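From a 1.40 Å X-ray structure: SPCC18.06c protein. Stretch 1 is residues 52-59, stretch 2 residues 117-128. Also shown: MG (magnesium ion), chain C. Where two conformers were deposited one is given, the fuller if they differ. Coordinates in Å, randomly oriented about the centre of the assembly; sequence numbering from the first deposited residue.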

ATOM      1  N   THR A  52       0.633   3.252  -0.255  1.00 12.05           N
ATOM      2  CA  THR A  52       1.452   3.911  -1.266  1.00 11.08           C
ATOM      3  C   THR A  52       1.208   5.424  -1.187  1.00 10.32           C
ATOM      4  O   THR A  52       0.187   5.870  -0.676  1.00 14.11           O
ATOM      5  CB  THR A  52       1.146   3.507  -2.730  1.00 12.67           C
ATOM      6  OG1 THR A  52      -0.092   4.086  -3.141  1.00 13.64           O
ATOM      7  CG2 THR A  52       1.080   1.965  -2.879  1.00 12.75           C
ATOM      8  N   GLU A  53       2.170   6.219  -1.652  1.00 11.71           N
ATOM      9  CA  GLU A  53       1.912   7.633  -1.854  1.00 11.20           C
ATOM     10  C   GLU A  53       2.042   7.890  -3.377  1.00 11.44           C
ATOM     11  O   GLU A  53       2.896   7.288  -4.057  1.00 13.82           O
ATOM     12  CB  GLU A  53       2.867   8.535  -1.084  1.00 12.57           C
ATOM     13  CG  GLU A  53       2.948   8.307   0.418  1.00 14.00           C
ATOM     14  CD  GLU A  53       1.639   8.440   1.142  1.00 14.82           C
ATOM     15  OE1 GLU A  53       0.806   9.287   0.801  1.00 16.29           O
ATOM     16  OE2 GLU A  53       1.422   7.647   2.110  1.00 16.43           O
ATOM     17  N   PHE A  54       1.240   8.785  -3.908  1.00 12.76           N
ATOM     18  CA  PHE A  54       1.167   9.083  -5.331  1.00 12.15           C
ATOM     19  C   PHE A  54       0.593  10.492  -5.459  1.00 10.94           C
ATOM     20  O   PHE A  54       0.131  11.055  -4.448  1.00 14.97           O
ATOM     21  CB  PHE A  54       0.305   8.036  -6.037  1.00 12.38           C
ATOM     22  CG  PHE A  54      -1.062   7.846  -5.404  1.00 13.06           C
ATOM     23  CD1 PHE A  54      -2.140   8.650  -5.771  1.00 12.77           C
ATOM     24  CD2 PHE A  54      -1.255   6.834  -4.459  1.00 14.36           C
ATOM     25  CE1 PHE A  54      -3.381   8.470  -5.202  1.00 14.17           C
ATOM     26  CE2 PHE A  54      -2.496   6.668  -3.864  1.00 16.11           C
ATOM     27  CZ  PHE A  54      -3.549   7.489  -4.261  1.00 16.31           C
ATOM     28  N   PRO A  55       0.678  11.100  -6.615  1.00 14.30           N
ATOM     29  CA  PRO A  55       0.375  12.550  -6.704  1.00 17.39           C
ATOM     30  C   PRO A  55      -1.095  12.896  -6.850  1.00 16.10           C
ATOM     31  O   PRO A  55      -1.480  13.819  -7.585  1.00 16.94           O
ATOM     32  CB  PRO A  55       1.190  12.997  -7.920  1.00 22.03           C
ATOM     33  CG  PRO A  55       1.507  11.812  -8.723  1.00 19.26           C
ATOM     34  CD  PRO A  55       1.213  10.575  -7.901  1.00 17.14           C
ATOM     35  N   GLY A  56      -1.938  12.167  -6.115  1.00 13.80           N
ATOM     36  CA  GLY A  56      -3.334  12.549  -6.020  1.00 15.86           C
ATOM     37  C   GLY A  56      -4.170  12.122  -7.214  1.00 15.40           C
ATOM     38  O   GLY A  56      -3.800  11.171  -7.909  1.00 17.71           O
ATOM     39  N   VAL A  57      -5.291  12.773  -7.394  1.00 15.07           N
ATOM     40  CA  VAL A  57      -6.213  12.624  -8.508  1.00 14.90           C
ATOM     41  C   VAL A  57      -6.232  13.942  -9.293  1.00 16.05           C
ATOM     42  O   VAL A  57      -6.465  15.022  -8.679  1.00 17.78           O
ATOM     43  CB  VAL A  57      -7.618  12.301  -7.983  1.00 16.38           C
ATOM     44  CG1 VAL A  57      -8.699  12.308  -9.068  1.00 17.58           C
ATOM     45  CG2 VAL A  57      -7.520  10.928  -7.303  1.00 17.99           C
ATOM     46  N   VAL A  58      -6.024  13.885 -10.598  1.00 17.65           N
ATOM     47  CA  VAL A  58      -6.014  15.139 -11.362  1.00 20.67           C
ATOM     48  C   VAL A  58      -7.280  15.250 -12.198  1.00 24.25           C
ATOM     49  O   VAL A  58      -7.678  16.320 -12.622  1.00 30.37           O
ATOM     50  CB  VAL A  58      -4.804  15.294 -12.285  1.00 23.90           C
ATOM     51  CG1 VAL A  58      -3.528  15.268 -11.442  1.00 23.40           C
ATOM     52  CG2 VAL A  58      -4.774  14.226 -13.373  1.00 23.67           C
ATOM     53  N   ALA A  59      -7.943  14.122 -12.454  1.00 28.83           N
ATOM     54  CA  ALA A  59      -9.174  14.257 -13.204  1.00 29.62           C
ATOM     55  C   ALA A  59     -10.213  13.190 -12.906  1.00 28.19           C
ATOM     56  O   ALA A  59      -9.932  12.103 -12.412  1.00 26.89           O
ATOM     57  CB  ALA A  59      -8.856  14.227 -14.700  1.00 42.22           C
ATOM     58  N   ASP A 117       6.801  15.629 -14.774  1.00 21.51           N
ATOM     59  CA  ASP A 117       5.761  14.652 -14.484  1.00 20.97           C
ATOM     60  C   ASP A 117       4.449  15.344 -14.148  1.00 20.06           C
ATOM     61  O   ASP A 117       4.459  16.491 -13.724  1.00 25.76           O
ATOM     62  CB  ASP A 117       6.150  13.749 -13.302  1.00 20.24           C
ATOM     63  CG  ASP A 117       7.180  12.727 -13.755  1.00 21.28           C
ATOM     64  OD1 ASP A 117       7.201  12.351 -14.950  1.00 26.31           O
ATOM     65  OD2 ASP A 117       8.007  12.295 -12.925  1.00 21.76           O
ATOM     66  N   MET A 118       3.364  14.603 -14.371  1.00 20.98           N
ATOM     67  CA  MET A 118       2.035  15.120 -14.068  1.00 20.41           C
ATOM     68  C   MET A 118       1.663  14.923 -12.616  1.00 17.91           C
ATOM     69  O   MET A 118       2.089  13.919 -12.010  1.00 17.47           O
ATOM     70  CB  MET A 118       1.011  14.387 -14.941  0.52 23.46           C
ATOM     71  CG  MET A 118       1.292  14.526 -16.420  0.52 23.24           C
ATOM     72  SD  MET A 118       0.070  13.714 -17.465  0.52 48.17           S
ATOM     73  CE  MET A 118       0.566  11.992 -17.247  0.52 37.35           C
ATOM     74  N   TYR A 119       0.843  15.784 -12.031  1.00 16.11           N
ATOM     75  CA  TYR A 119       0.488  15.610 -10.608  1.00 16.17           C
ATOM     76  C   TYR A 119      -0.539  16.632 -10.192  1.00 15.16           C
ATOM     77  O   TYR A 119      -0.628  17.687 -10.862  1.00 19.50           O
ATOM     78  CB  TYR A 119       1.681  15.803  -9.689  1.00 16.14           C
ATOM     79  CG  TYR A 119       2.582  17.004  -9.939  1.00 17.83           C
ATOM     80  CD1 TYR A 119       2.292  18.279  -9.483  1.00 19.92           C
ATOM     81  CD2 TYR A 119       3.773  16.840 -10.649  1.00 19.57           C
ATOM     82  CE1 TYR A 119       3.169  19.334  -9.734  1.00 24.61           C
ATOM     83  CE2 TYR A 119       4.652  17.856 -10.905  1.00 21.97           C
ATOM     84  CZ  TYR A 119       4.324  19.117 -10.445  1.00 26.54           C
ATOM     85  OH  TYR A 119       5.151  20.185 -10.659  1.00 33.46           O
ATOM     86  N   ALA A 120      -1.251  16.370  -9.123  1.00 15.36           N
ATOM     87  CA  ALA A 120      -2.054  17.434  -8.544  1.00 15.21           C
ATOM     88  C   ALA A 120      -1.123  18.312  -7.724  1.00 14.66           C
ATOM     89  O   ALA A 120      -0.476  17.736  -6.858  1.00 16.11           O
ATOM     90  CB  ALA A 120      -3.129  16.872  -7.650  1.00 15.13           C
ATOM     91  N   PRO A 121      -1.050  19.611  -7.965  1.00 16.00           N
ATOM     92  CA  PRO A 121      -0.190  20.463  -7.129  1.00 16.91           C
ATOM     93  C   PRO A 121      -0.497  20.327  -5.650  1.00 16.35           C
ATOM     94  O   PRO A 121       0.453  20.322  -4.843  1.00 17.00           O
ATOM     95  CB  PRO A 121      -0.526  21.887  -7.615  1.00 19.74           C
ATOM     96  CG  PRO A 121      -0.834  21.652  -9.051  1.00 21.82           C
ATOM     97  CD  PRO A 121      -1.663  20.393  -9.060  1.00 18.45           C
ATOM     98  N   GLU A 122      -1.780  20.214  -5.303  1.00 16.30           N
ATOM     99  CA  GLU A 122      -2.098  20.075  -3.870  1.00 15.46           C
ATOM    100  C   GLU A 122      -1.395  18.867  -3.231  1.00 14.87           C
ATOM    101  O   GLU A 122      -0.931  18.888  -2.086  1.00 15.79           O
ATOM    102  CB  GLU A 122      -3.602  19.936  -3.727  1.00 15.40           C
ATOM    103  CG  GLU A 122      -4.389  21.154  -4.110  1.00 15.36           C
ATOM    104  CD  GLU A 122      -4.715  21.358  -5.572  1.00 17.50           C
ATOM    105  OE1 GLU A 122      -4.202  20.571  -6.419  1.00 18.54           O
ATOM    106  OE2 GLU A 122      -5.487  22.308  -5.871  1.00 19.47           O
ATOM    107  N   SER A 123      -1.349  17.766  -3.976  1.00 15.09           N
ATOM    108  CA  SER A 123      -0.769  16.530  -3.409  1.00 15.12           C
ATOM    109  C   SER A 123       0.721  16.670  -3.205  1.00 14.59           C
ATOM    110  O   SER A 123       1.287  16.187  -2.232  1.00 17.28           O
ATOM    111  CB  SER A 123      -1.054  15.365  -4.345  1.00 15.75           C
ATOM    112  OG  SER A 123      -2.450  15.071  -4.376  1.00 17.95           O
ATOM    113  N   ILE A 124       1.381  17.342  -4.162  1.00 16.71           N
ATOM    114  CA  ILE A 124       2.846  17.564  -4.022  1.00 16.04           C
ATOM    115  C   ILE A 124       3.096  18.425  -2.798  1.00 15.33           C
ATOM    116  O   ILE A 124       4.037  18.213  -2.032  1.00 17.40           O
ATOM    117  CB  ILE A 124       3.440  18.210  -5.301  1.00 19.40           C
ATOM    118  CG1 ILE A 124       3.324  17.303  -6.529  1.00 21.63           C
ATOM    119  CG2 ILE A 124       4.879  18.737  -5.144  1.00 19.77           C
ATOM    120  CD1 ILE A 124       3.706  15.860  -6.322  1.00 24.44           C
ATOM    121  N   GLU A 125       2.236  19.419  -2.590  1.00 16.36           N
ATOM    122  CA  GLU A 125       2.414  20.278  -1.423  1.00 15.61           C
ATOM    123  C   GLU A 125       2.219  19.475  -0.141  1.00 14.64           C
ATOM    124  O   GLU A 125       2.964  19.587   0.841  1.00 16.83           O
ATOM    125  CB  GLU A 125       1.438  21.479  -1.436  1.00 18.48           C
ATOM    126  CG  GLU A 125       1.703  22.347  -0.211  1.00 23.42           C
ATOM    127  CD  GLU A 125       3.082  22.982  -0.211  1.00 29.05           C
ATOM    128  OE1 GLU A 125       3.649  23.153   0.898  1.00 35.78           O
ATOM    129  OE2 GLU A 125       3.557  23.294  -1.317  1.00 34.69           O
ATOM    130  N   LEU A 126       1.193  18.641  -0.121  1.00 15.36           N
ATOM    131  CA  LEU A 126       0.937  17.816   1.085  1.00 15.06           C
ATOM    132  C   LEU A 126       2.103  16.867   1.330  1.00 14.42           C
ATOM    133  O   LEU A 126       2.542  16.696   2.479  1.00 17.82           O
ATOM    134  CB  LEU A 126      -0.329  17.014   0.879  1.00 17.33           C
ATOM    135  CG  LEU A 126      -0.773  16.019   1.953  1.00 17.55           C
ATOM    136  CD1 LEU A 126      -1.024  16.694   3.312  1.00 17.91           C
ATOM    137  CD2 LEU A 126      -2.079  15.370   1.476  1.00 20.33           C
ATOM    138  N   LEU A 127       2.591  16.258   0.240  1.00 15.35           N
ATOM    139  CA  LEU A 127       3.718  15.318   0.429  1.00 15.73           C
ATOM    140  C   LEU A 127       4.976  16.029   0.901  1.00 16.49           C
ATOM    141  O   LEU A 127       5.774  15.552   1.715  1.00 17.25           O
ATOM    142  CB  LEU A 127       3.953  14.544  -0.884  1.00 15.32           C
ATOM    143  CG  LEU A 127       2.872  13.495  -1.167  1.00 17.05           C
ATOM    144  CD1 LEU A 127       2.920  13.004  -2.618  1.00 20.91           C
ATOM    145  CD2 LEU A 127       2.951  12.278  -0.206  1.00 20.70           C
ATOM    146  N   THR A 128       5.220  17.220   0.343  1.00 16.47           N
ATOM    147  CA  THR A 128       6.350  18.033   0.743  1.00 17.43           C
ATOM    148  C   THR A 128       6.278  18.371   2.226  1.00 17.37           C
ATOM    149  O   THR A 128       7.260  18.194   2.979  1.00 20.57           O
ATOM    150  CB  THR A 128       6.431  19.322  -0.088  1.00 15.76           C
ATOM    151  OG1 THR A 128       6.594  18.936  -1.461  1.00 18.07           O
ATOM    152  CG2 THR A 128       7.648  20.164   0.278  1.00 20.57           C
TER
HETATM  153 MG    MG C2002      -0.372   7.115   3.051  0.86 15.85          MG
HETATM  154  O   HOH W   1      -1.357   7.048   1.165  0.78 15.06           O
HETATM  155  O   HOH W   2      -0.833   9.143   2.922  0.86 17.18           O
HETATM  156  O   HOH W   3      -2.144   6.774   4.125  0.95 21.84           O

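Stretch 1 leaves a strand at Glu53 and continues as loop; stretch 2 runs as loop into a helix that starts at Pro121, with Ala120 at the N-cap position. The backbones come closest where the two loops pass, with CA atoms of Pro55 and Tyr119 5.0 Å apart and those of Val58 and Ala120 5.4 Å apart. One hydrogen bond crosses the interface: Ala120 N donates to Pro55 O at 3.0 Å, and its N-H...O angle of 167° is nearly linear. Ala120 O meanwhile accepts from Ile124 N at 3.3 Å in the first turn of the helix, so this residue ties the loop contact to the helix start.

Pro55 gives up the most surface, 73 Å² of the 369 Å² buried in total. Its CB lies 3.4 Å from Tyr119 CB and 4.1 Å from Ile124 CD1, a compact apolar contact; the Tyr119 side chain then leads away, and its OH is hydrogen-bonded elsewhere in the structure. Gly56 fits for two reasons: its phi of 80° favours glycine, and an ideal CB would lie 2.0 Å from Ser123 OG, a clash. Without one, Gly56 CA approaches Ser123 OG to 3.1 Å. The small side chain of Ala120 points toward stretch 1, where Val58 CG1 packs 4.1 Å from Ala120 CB.

Further along the helix, Leu127 is buried and points toward stretch 1, its CD1 3.9 Å from Phe54 O and its CD2 3.8 Å from Glu53 OE1. Glu53 also points toward the helix, yet its carboxylate serves the metal site: Glu53 OE2 binds MG at 2.1 Å. The O of water 2, itself a magnesium ligand, donates a hydrogen bond to Glu53 OE1 at 2.7 Å. Leu127 thus packs apolar surface beside a metal-binding carboxylate.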